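Local structure of 'Carboxyl esterase 2 (Tuber melanosporum Mel28, 5MIF) at residues A[126-129]-A[130-133]; A[224-227]-A[228-232]; A[244-247]-A[248-252]; A[330-333]-A[334-338]. The protein is a carboxylesterase of the alpha/beta hydrolase fold from a mycorrhizal truffle fungus and probably hydrolyses carboxylic ester bonds. All blocks are in the same frame, centred on the assembly; numbering follows the deposited sequence.

Contact 1 of 4, residues A[126-129]-A[130-133]; sequences KSYR and GLIT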
loop_
_atom_site.group_PDB
_atom_site.type_symbol
_atom_site.label_atom_id
_atom_site.label_comp_id
_atom_site.label_asym_id
_atom_site.label_seq_id
_atom_site.Cartn_x
_atom_site.Cartn_y
_atom_site.Cartn_z
ATOM N N LYS A 126 17.233 -10.557 17.185
ATOM C CA LYS A 126 17.226 -11.851 16.496
ATOM C C LYS A 126 15.935 -12.097 15.740
ATOM O O LYS A 126 15.946 -12.429 14.554
ATOM C CB LYS A 126 17.463 -13.008 17.480
ATOM C CG LYS A 126 18.840 -13.043 18.156
ATOM C CD LYS A 126 18.916 -14.245 19.125
ATOM C CE LYS A 126 20.315 -14.833 19.243
ATOM N NZ LYS A 126 21.083 -14.342 20.418
ATOM N N SER A 127 14.816 -11.941 16.432
ATOM C CA SER A 127 13.521 -12.214 15.842
ATOM C C SER A 127 13.155 -11.194 14.777
ATOM O O SER A 127 12.275 -11.443 13.957
ATOM C CB SER A 127 12.444 -12.270 16.922
ATOM O OG SER A 127 12.515 -11.133 17.757
ATOM N N TYR A 128 13.811 -10.039 14.819
ATOM C CA TYR A 128 13.527 -8.969 13.869
ATOM C C TYR A 128 14.597 -8.831 12.795
ATOM O O TYR A 128 14.605 -7.849 12.061
ATOM C CB TYR A 128 13.332 -7.646 14.622
ATOM C CG TYR A 128 11.901 -7.508 15.083
ATOM C CD1 TYR A 128 11.447 -8.194 16.214
ATOM C CD2 TYR A 128 10.988 -6.726 14.373
ATOM C CE1 TYR A 128 10.134 -8.098 16.629
ATOM C CE2 TYR A 128 9.664 -6.619 14.788
ATOM C CZ TYR A 128 9.244 -7.310 15.917
ATOM O OH TYR A 128 7.931 -7.224 16.328
ATOM N N ARG A 129 15.493 -9.815 12.700
ATOM C CA ARG A 129 16.585 -9.748 11.729
ATOM C C ARG A 129 16.059 -9.648 10.292
ATOM O O ARG A 129 16.627 -8.938 9.479
ATOM C CB ARG A 129 17.530 -10.955 11.855
ATOM C CG ARG A 129 18.657 -10.944 10.811
ATOM C CD ARG A 129 19.688 -12.027 11.044
ATOM N NE ARG A 129 19.109 -13.367 10.928
ATOM C CZ ARG A 129 19.807 -14.496 11.038
ATOM N NH1 ARG A 129 21.121 -14.450 11.241
ATOM N NH2 ARG A 129 19.197 -15.674 10.936
ATOM N N GLY A 130 14.989 -10.374 9.989
ATOM C CA GLY A 130 14.396 -10.372 8.661
ATOM C C GLY A 130 13.852 -9.004 8.260
ATOM O O GLY A 130 14.070 -8.533 7.145
ATOM N N LEU A 131 13.113 -8.379 9.163
ATOM C CA LEU A 131 12.561 -7.060 8.905
ATOM C C LEU A 131 13.671 -6.006 8.827
ATOM O O LEU A 131 13.643 -5.141 7.956
ATOM C CB LEU A 131 11.532 -6.684 9.978
ATOM C CG LEU A 131 10.931 -5.283 9.799
ATOM C CD1 LEU A 131 10.410 -5.075 8.355
ATOM C CD2 LEU A 131 9.837 -5.032 10.820
ATOM N N ILE A 132 14.647 -6.075 9.728
ATOM C CA ILE A 132 15.751 -5.130 9.709
ATOM C C ILE A 132 16.513 -5.191 8.380
ATOM O O ILE A 132 16.869 -4.158 7.801
ATOM C CB ILE A 132 16.720 -5.379 10.867
ATOM C CG1 ILE A 132 16.041 -5.083 12.200
ATOM C CG2 ILE A 132 17.940 -4.492 10.744
ATOM C CD1 ILE A 132 16.840 -5.586 13.377
ATOM N N THR A 133 16.757 -6.406 7.903
ATOM C CA THR A 133 17.447 -6.615 6.629
ATOM C C THR A 133 16.674 -6.005 5.455
ATOM O O THR A 133 17.243 -5.296 4.628
ATOM C CB THR A 133 17.650 -8.111 6.348
ATOM O OG1 THR A 133 18.350 -8.714 7.442
ATOM C CG2 THR A 133 18.419 -8.307 5.046
HETATM O O HOH W 1 11.861 -10.192 11.123
HETATM O O HOH W 2 13.380 -12.675 10.908
#

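Contact 2 of 4, residues A[224-227]-A[228-232]; sequences ACES and ATFKE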
loop_
_atom_site.group_PDB
_atom_site.type_symbol
_atom_site.label_atom_id
_atom_site.label_comp_id
_atom_site.label_asym_id
_atom_site.label_seq_id
_atom_site.Cartn_x
_atom_site.Cartn_y
_atom_site.Cartn_z
ATOM N N ALA A 224 -6.596 1.155 26.480
ATOM C CA ALA A 224 -7.678 1.240 27.454
ATOM C C ALA A 224 -8.984 0.709 26.893
ATOM O O ALA A 224 -9.692 -0.045 27.552
ATOM C CB ALA A 224 -7.860 2.672 27.913
ATOM N N CYS A 225 -9.296 1.105 25.666
ATOM C CA CYS A 225 -10.586 0.786 25.088
ATOM C C CYS A 225 -10.479 -0.327 24.067
ATOM O O CYS A 225 -9.437 -0.542 23.443
ATOM C CB CYS A 225 -11.217 2.033 24.465
ATOM S SG CYS A 225 -11.832 3.198 25.716
ATOM N N GLU A 226 -11.571 -1.060 23.936
ATOM C CA GLU A 226 -11.716 -2.046 22.892
ATOM C C GLU A 226 -12.478 -1.431 21.735
ATOM O O GLU A 226 -13.355 -0.581 21.934
ATOM C CB GLU A 226 -12.411 -3.276 23.440
ATOM C CG GLU A 226 -11.672 -3.813 24.640
ATOM C CD GLU A 226 -12.010 -5.238 24.941
ATOM O OE1 GLU A 226 -13.158 -5.644 24.658
ATOM O OE2 GLU A 226 -11.124 -5.950 25.455
ATOM N N SER A 227 -12.101 -1.828 20.528
ATOM C CA SER A 227 -12.672 -1.250 19.324
ATOM C C SER A 227 -13.463 -2.307 18.572
ATOM O O SER A 227 -13.443 -3.483 18.945
ATOM C CB SER A 227 -11.566 -0.656 18.447
ATOM O OG SER A 227 -10.513 -1.590 18.266
ATOM N N ALA A 228 -14.172 -1.871 17.534
ATOM C CA ALA A 228 -15.054 -2.731 16.747
ATOM C C ALA A 228 -14.387 -4.034 16.283
ATOM O O ALA A 228 -15.004 -5.101 16.333
ATOM C CB ALA A 228 -15.594 -1.959 15.542
ATOM N N THR A 229 -13.137 -3.958 15.831
ATOM C CA THR A 229 -12.489 -5.151 15.293
ATOM C C THR A 229 -12.078 -6.163 16.375
ATOM O O THR A 229 -11.780 -7.312 16.044
ATOM C CB THR A 229 -11.243 -4.799 14.447
ATOM O OG1 THR A 229 -10.383 -3.932 15.191
ATOM C CG2 THR A 229 -11.649 -4.121 13.137
ATOM N N PHE A 230 -12.064 -5.759 17.649
ATOM C CA PHE A 230 -11.891 -6.730 18.740
ATOM C C PHE A 230 -12.995 -7.772 18.664
ATOM O O PHE A 230 -12.746 -8.972 18.758
ATOM C CB PHE A 230 -11.937 -6.074 20.130
ATOM C CG PHE A 230 -10.619 -5.544 20.615
ATOM C CD1 PHE A 230 -10.015 -4.445 20.007
ATOM C CD2 PHE A 230 -9.976 -6.154 21.683
ATOM C CE1 PHE A 230 -8.799 -3.950 20.471
ATOM C CE2 PHE A 230 -8.762 -5.673 22.151
ATOM C CZ PHE A 230 -8.172 -4.567 21.543
ATOM N N LYS A 231 -14.213 -7.282 18.465
ATOM C CA LYS A 231 -15.397 -8.117 18.339
ATOM C C LYS A 231 -15.418 -8.896 17.013
ATOM O O LYS A 231 -15.898 -10.029 16.958
ATOM C CB LYS A 231 -16.652 -7.242 18.461
ATOM C CG LYS A 231 -16.808 -6.635 19.844
ATOM C CD LYS A 231 -17.631 -5.358 19.818
ATOM C CE LYS A 231 -17.707 -4.727 21.214
ATOM N NZ LYS A 231 -18.817 -3.729 21.352
ATOM N N GLU A 232 -14.902 -8.290 15.945
ATOM C CA GLU A 232 -14.937 -8.926 14.634
ATOM C C GLU A 232 -13.938 -10.087 14.517
ATOM O O GLU A 232 -14.220 -11.096 13.873
ATOM C CB GLU A 232 -14.675 -7.894 13.535
ATOM C CG GLU A 232 -14.831 -8.453 12.139
ATOM C CD GLU A 232 -14.748 -7.391 11.065
ATOM O OE1 GLU A 232 -14.541 -6.203 11.409
ATOM O OE2 GLU A 232 -14.916 -7.750 9.876
#

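Contact 3 of 4, residues A[244-247]-A[248-252]; sequences IRFA and ASLFT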
loop_
_atom_site.group_PDB
_atom_site.type_symbol
_atom_site.label_atom_id
_atom_site.label_comp_id
_atom_site.label_asym_id
_atom_site.label_seq_id
_atom_site.Cartn_x
_atom_site.Cartn_y
_atom_site.Cartn_z
ATOM N N ILE A 244 -3.872 -10.020 23.665
ATOM C CA ILE A 244 -3.868 -8.571 23.844
ATOM C C ILE A 244 -4.024 -8.179 25.314
ATOM O O ILE A 244 -3.298 -7.319 25.827
ATOM C CB ILE A 244 -4.989 -7.900 23.016
ATOM C CG1 ILE A 244 -4.696 -8.029 21.519
ATOM C CG2 ILE A 244 -5.141 -6.434 23.386
ATOM C CD1 ILE A 244 -5.751 -7.377 20.638
ATOM N N ARG A 245 -4.973 -8.818 25.990
ATOM C CA ARG A 245 -5.250 -8.510 27.387
ATOM C C ARG A 245 -4.069 -8.895 28.257
ATOM O O ARG A 245 -3.688 -8.151 29.157
ATOM C CB ARG A 245 -6.489 -9.257 27.854
ATOM C CG ARG A 245 -7.738 -8.832 27.150
ATOM C CD ARG A 245 -8.870 -9.778 27.461
ATOM N NE ARG A 245 -10.024 -9.506 26.617
ATOM C CZ ARG A 245 -10.837 -8.472 26.789
ATOM N NH1 ARG A 245 -10.615 -7.604 27.772
ATOM N NH2 ARG A 245 -11.869 -8.294 25.973
ATOM N N PHE A 246 -3.490 -10.056 27.962
ATOM C CA PHE A 246 -2.309 -10.529 28.664
ATOM C C PHE A 246 -1.138 -9.553 28.527
ATOM O O PHE A 246 -0.517 -9.173 29.523
ATOM C CB PHE A 246 -1.913 -11.916 28.151
ATOM C CG PHE A 246 -0.724 -12.508 28.854
ATOM C CD1 PHE A 246 0.565 -12.224 28.434
ATOM C CD2 PHE A 246 -0.896 -13.336 29.952
ATOM C CE1 PHE A 246 1.662 -12.767 29.089
ATOM C CE2 PHE A 246 0.190 -13.872 30.611
ATOM C CZ PHE A 246 1.470 -13.593 30.183
ATOM N N ALA A 247 -0.840 -9.148 27.294
ATOM C CA ALA A 247 0.269 -8.232 27.057
ATOM C C ALA A 247 0.025 -6.908 27.767
ATOM O O ALA A 247 0.945 -6.342 28.376
ATOM C CB ALA A 247 0.475 -8.005 25.561
ATOM N N ALA A 248 -1.216 -6.426 27.695
ATOM C CA ALA A 248 -1.585 -5.162 28.318
ATOM C C ALA A 248 -1.511 -5.229 29.844
ATOM O O ALA A 248 -1.255 -4.217 30.507
ATOM C CB ALA A 248 -2.982 -4.751 27.890
ATOM N N SER A 249 -1.770 -6.414 30.394
ATOM C CA SER A 249 -1.748 -6.603 31.846
ATOM C C SER A 249 -0.317 -6.651 32.385
ATOM O O SER A 249 -0.088 -6.316 33.543
ATOM C CB SER A 249 -2.516 -7.872 32.252
ATOM O OG SER A 249 -1.759 -9.039 31.986
ATOM N N LEU A 250 0.644 -7.061 31.559
ATOM C CA LEU A 250 2.044 -7.045 31.984
ATOM C C LEU A 250 2.690 -5.678 31.789
ATOM O O LEU A 250 3.525 -5.259 32.597
ATOM C CB LEU A 250 2.866 -8.096 31.238
ATOM C CG LEU A 250 2.495 -9.556 31.480
ATOM C CD1 LEU A 250 3.598 -10.461 30.968
ATOM C CD2 LEU A 250 2.233 -9.787 32.954
ATOM N N PHE A 251 2.306 -4.991 30.714
ATOM C CA PHE A 251 2.901 -3.704 30.359
ATOM C C PHE A 251 2.254 -2.568 31.155
ATOM O O PHE A 251 2.940 -1.700 31.680
ATOM C CB PHE A 251 2.760 -3.474 28.843
ATOM C CG PHE A 251 3.265 -2.144 28.367
ATOM C CD1 PHE A 251 4.613 -1.813 28.486
ATOM C CD2 PHE A 251 2.405 -1.245 27.742
ATOM C CE1 PHE A 251 5.092 -0.597 28.025
ATOM C CE2 PHE A 251 2.875 -0.025 27.278
ATOM C CZ PHE A 251 4.222 0.299 27.412
ATOM N N THR A 252 0.930 -2.610 31.273
ATOM C CA THR A 252 0.181 -1.644 32.071
ATOM C C THR A 252 -0.717 -2.386 33.074
ATOM O O THR A 252 -1.932 -2.459 32.882
ATOM C CB THR A 252 -0.694 -0.715 31.193
ATOM O OG1 THR A 252 -1.406 -1.505 30.225
ATOM C CG2 THR A 252 0.161 0.311 30.461
#

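Contact 4 of 4, residues A[330-333]-A[334-338]; sequences GAKA and TIELI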
loop_
_atom_site.group_PDB
_atom_site.type_symbol
_atom_site.label_atom_id
_atom_site.label_comp_id
_atom_site.label_asym_id
_atom_site.label_seq_id
_atom_site.Cartn_x
_atom_site.Cartn_y
_atom_site.Cartn_z
ATOM N N GLY A 330 0.817 -9.255 -0.670
ATOM C CA GLY A 330 0.456 -8.014 -0.003
ATOM C C GLY A 330 1.461 -7.567 1.039
ATOM O O GLY A 330 1.849 -6.399 1.088
ATOM N N ALA A 331 1.886 -8.499 1.879
ATOM C CA ALA A 331 2.895 -8.221 2.895
ATOM C C ALA A 331 4.218 -7.788 2.254
ATOM O O ALA A 331 4.821 -6.792 2.642
ATOM C CB ALA A 331 3.109 -9.442 3.771
ATOM N N LYS A 332 4.670 -8.559 1.275
ATOM C CA LYS A 332 5.929 -8.276 0.613
ATOM C C LYS A 332 5.894 -6.889 -0.013
ATOM O O LYS A 332 6.844 -6.129 0.106
ATOM C CB LYS A 332 6.216 -9.336 -0.453
ATOM C CG LYS A 332 7.602 -9.263 -1.084
ATOM C CD LYS A 332 7.727 -10.296 -2.203
ATOM C CE LYS A 332 9.057 -11.028 -2.165
ATOM N NZ LYS A 332 10.211 -10.078 -2.209
ATOM N N ALA A 333 4.777 -6.556 -0.654
ATOM C CA ALA A 333 4.659 -5.281 -1.349
ATOM C C ALA A 333 4.717 -4.121 -0.362
ATOM O O ALA A 333 5.363 -3.099 -0.616
ATOM C CB ALA A 333 3.367 -5.229 -2.163
ATOM N N THR A 334 4.058 -4.280 0.778
ATOM C CA THR A 334 3.990 -3.165 1.707
ATOM C C THR A 334 5.291 -3.018 2.486
ATOM O O THR A 334 5.679 -1.907 2.847
ATOM C CB THR A 334 2.798 -3.307 2.657
ATOM O OG1 THR A 334 2.947 -4.493 3.421
ATOM C CG2 THR A 334 1.515 -3.422 1.843
ATOM N N ILE A 335 6.000 -4.123 2.698
ATOM C CA ILE A 335 7.301 -4.042 3.352
ATOM C C ILE A 335 8.294 -3.263 2.488
ATOM O O ILE A 335 9.025 -2.413 2.994
ATOM C CB ILE A 335 7.856 -5.446 3.688
ATOM C CG1 ILE A 335 7.031 -6.061 4.834
ATOM C CG2 ILE A 335 9.315 -5.366 4.122
ATOM C CD1 ILE A 335 7.259 -7.550 5.037
ATOM N N GLU A 336 8.314 -3.508 1.184
ATOM C CA GLU A 336 9.227 -2.720 0.362
ATOM C C GLU A 336 8.733 -1.277 0.203
ATOM O O GLU A 336 9.548 -0.366 0.137
ATOM C CB GLU A 336 9.470 -3.388 -0.996
ATOM C CG GLU A 336 8.275 -4.017 -1.630
ATOM C CD GLU A 336 8.645 -5.202 -2.525
ATOM O OE1 GLU A 336 9.772 -5.739 -2.398
ATOM O OE2 GLU A 336 7.795 -5.609 -3.343
ATOM N N LEU A 337 7.418 -1.063 0.189
ATOM C CA LEU A 337 6.873 0.300 0.194
ATOM C C LEU A 337 7.417 1.073 1.397
ATOM O O LEU A 337 7.909 2.209 1.269
ATOM C CB LEU A 337 5.337 0.287 0.233
ATOM C CG LEU A 337 4.671 1.672 0.308
ATOM C CD1 LEU A 337 4.954 2.485 -0.946
ATOM C CD2 LEU A 337 3.174 1.573 0.554
ATOM N N ILE A 338 7.342 0.445 2.569
ATOM C CA ILE A 338 7.839 1.064 3.792
ATOM C C ILE A 338 9.298 1.479 3.654
ATOM O O ILE A 338 9.637 2.645 3.892
ATOM C CB ILE A 338 7.674 0.125 5.013
ATOM C CG1 ILE A 338 6.214 0.118 5.466
ATOM C CG2 ILE A 338 8.541 0.589 6.162
ATOM C CD1 ILE A 338 5.843 -1.048 6.377
HETATM O O HOH W 3 10.820 -7.879 -1.030
#

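Contact 1 of 4, residues A[126-129]-A[130-133]
Y128 meets L131 and I132 at the point where the chain leaves a type I turn, K126 to R129, and enters helix 129-139. Y128 sits at the N-cap position. Its CB lies 4.3 Å from I132 CD1, a loose apolar touch. Further out, ring atom CD2 comes 4.1 Å from L131 CD2, and this methyl group approaches the ring at its edge, near the ring plane. The two side chains run alongside each other. A tyrosine suits the place because its flank can pack against aliphatic neighbours while its far end remains polar. That end, OH, hydrogen-bonds to D189 and more weakly to the backbone N of G117.

The helix begins with the bond from I132 N to Y128 O (2.9 Å, 168° at the hydrogen). One residue on, R129 O takes two donors from T133, OG1 at 2.7 Å and N at 3.0 Å, which reach it from opposite faces of its plane. T133 can do this because its hydroxyl stands beside its own backbone N (chi1 -56°), a common role for threonine within a helix. Two of the early amides are served by water: G130 N and L131 N each donate to one, at 3.0 Å and 2.9 Å respectively. The water on L131 N lies 3.1 Å from S127 O, which also accepts from Q65.

Among its neighbours, the Y128 ring meets H116 with planes at about 45°, touches S321, and packs with I132 against F145 of strand 142-147; this packing sets the start of the helix against the central sheet.

Contact 2 of 4, residues A[224-227]-A[228-232]
Two first torsions bring F230 and the residues ahead of it together. In F230, CG swings beside its own backbone N (chi1 -87°), which turns the ring back over the incoming chain. In S227, OG stands between its backbone N and carbonyl carbon (chi1 50°), which places the hydroxyl at the edge of that ring. The CA of E226 then lies over one face of the ring, 4.2 Å from the F230 centroid and only 14° off the normal, a CH-pi contact. E226 CB covers the same ring, 4.0 Å from F230 CG, and the carboxylate carbon CD of E226 comes within 3.9 Å of F230 CD2. Glutamate can thus use its aliphatic part against the aromatic face while its carboxylate forms a salt bridge with R245.

S227 OG packs 3.4 Å from F230 CD1, near the ring plane. The contact buries this hydroxyl, and its polarity goes unmatched in the model. Its carbonyl is better used: F230 N donates to S227 O at 3.0 Å. The T229 hydroxyl bonds to P288 O and accepts from Q291 N.

Beyond the ring, F230 packs on T241 and I244 of helix 241-251 and on I289. This is a short helix with its leading chain across an aromatic ring, in the excursion that follows strand 213-217. In the hormone-sensitive-lipase-like family, to which this enzyme's sequence belongs, the segment after this strand contributes to the cap over the active site. Helix 228-232 is consistent with that, T229 lying near the probable Ser-His-Asp triad.

Contact 3 of 4, residues A[244-247]-A[248-252]
The ring of F246 meets L250 four residues later: L250 CD1 comes up to CE1 and CZ of F246, 3.5 Å from CE1, the two side chains crossing at a slant. F55 meets the same ring with planes at about 60°, and F53 also touches it. F246 CG stands anti to its backbone N (chi1 -178°), which carries the ring along the helix toward leucine, whose branched end fits against it. The other aromatic, F251, leads off from the helix and stacks with W120.

I244 to F251 form the last turns of helix 241-251, in the segment between strands 213-217 and 279-284 of the alpha/beta hydrolase fold. L250 and F251 continue the pattern of i to i+4 backbone bonds, F251 N reaching A247 O at 3.0 Å. F246 O takes two donors from the same face of its plane, L250 N at 3.2 Å and the hydroxyl S249 OG at 2.8 Å, serine returning its proton to the backbone one turn back. T252, the first residue to leave helical backbone angles, closes the end: its N lies 2.8 Å from A248 O, and its OG1 donates to that same oxygen at 2.7 Å, in the carbonyl plane and on a lone pair.

Contact 4 of 4, residues A[330-333]-A[334-338]
K332 and E336 stand one turn apart on helix 329-345, the last helix of this alpha/beta hydrolase fold, and the E336 carboxylate gathers the strongest polar bonds here. Its OE2 makes a salt bridge with K341 NZ of the second subunit, and its OE1 another with K344 NZ of that subunit. Within the helix, water links the pair: NZ of K332 is 4.4 Å from OE1 of E336, beyond a salt bridge, but a water accepts from NZ at 2.6 Å and donates to OE1 at 2.7 Å. With K341 and K344 of the second subunit bound and K332 nearby, the carboxylate probably stays ionised although the residue is buried. E336 CG lies between the backbone N and carbonyl carbon (chi1 40°), an unusual setting in a helix, which folds the chain back until CG is 3.1 Å from K332 O. That same oxygen takes the regular helical bond from E336 N.

T334 turns its hydroxyl back onto the preceding turn. Its OG1 is 3.2 Å from G330 O and 3.1 Å from A331 O, and which of the two takes its proton is not settled. T334 N bonds to G330 O in the usual way, as I335 N does to A331 O at 2.9 Å and L337 N to A333 O. Small alanines suit the crowded sides: F319 lies against A331, and K341 and L337 of the second subunit against A333. Strand 307-312 lies against T334 and L337. On the side facing helix 129-139, I335 reaches N134, its CG1 set beside its own backbone N and lying only 3.2 Å from A331 O.

In the fold
Contact 4 is the most buried of the four and the one that the second subunit touches, its charges shared with that neighbour; contacts 1, 2 and 3 are partly buried and meet no other protein chain. Contacts 2 and 3 join directly: the E226 OE2 to R245 NH2 salt bridge ties the loop before helix 228-232 to helix 241-251, and F230 packing on I244 joins the two helices. Contacts 1 and 4 lie with centres about 15 Å apart, on neighbouring helices 129-139 and 329-345. Contact 1 caps a helix start with help from water, contact 2 folds a loop against a short helix, contact 3 has a helix end closed by threonine, and contact 4 is an unbroken helical run.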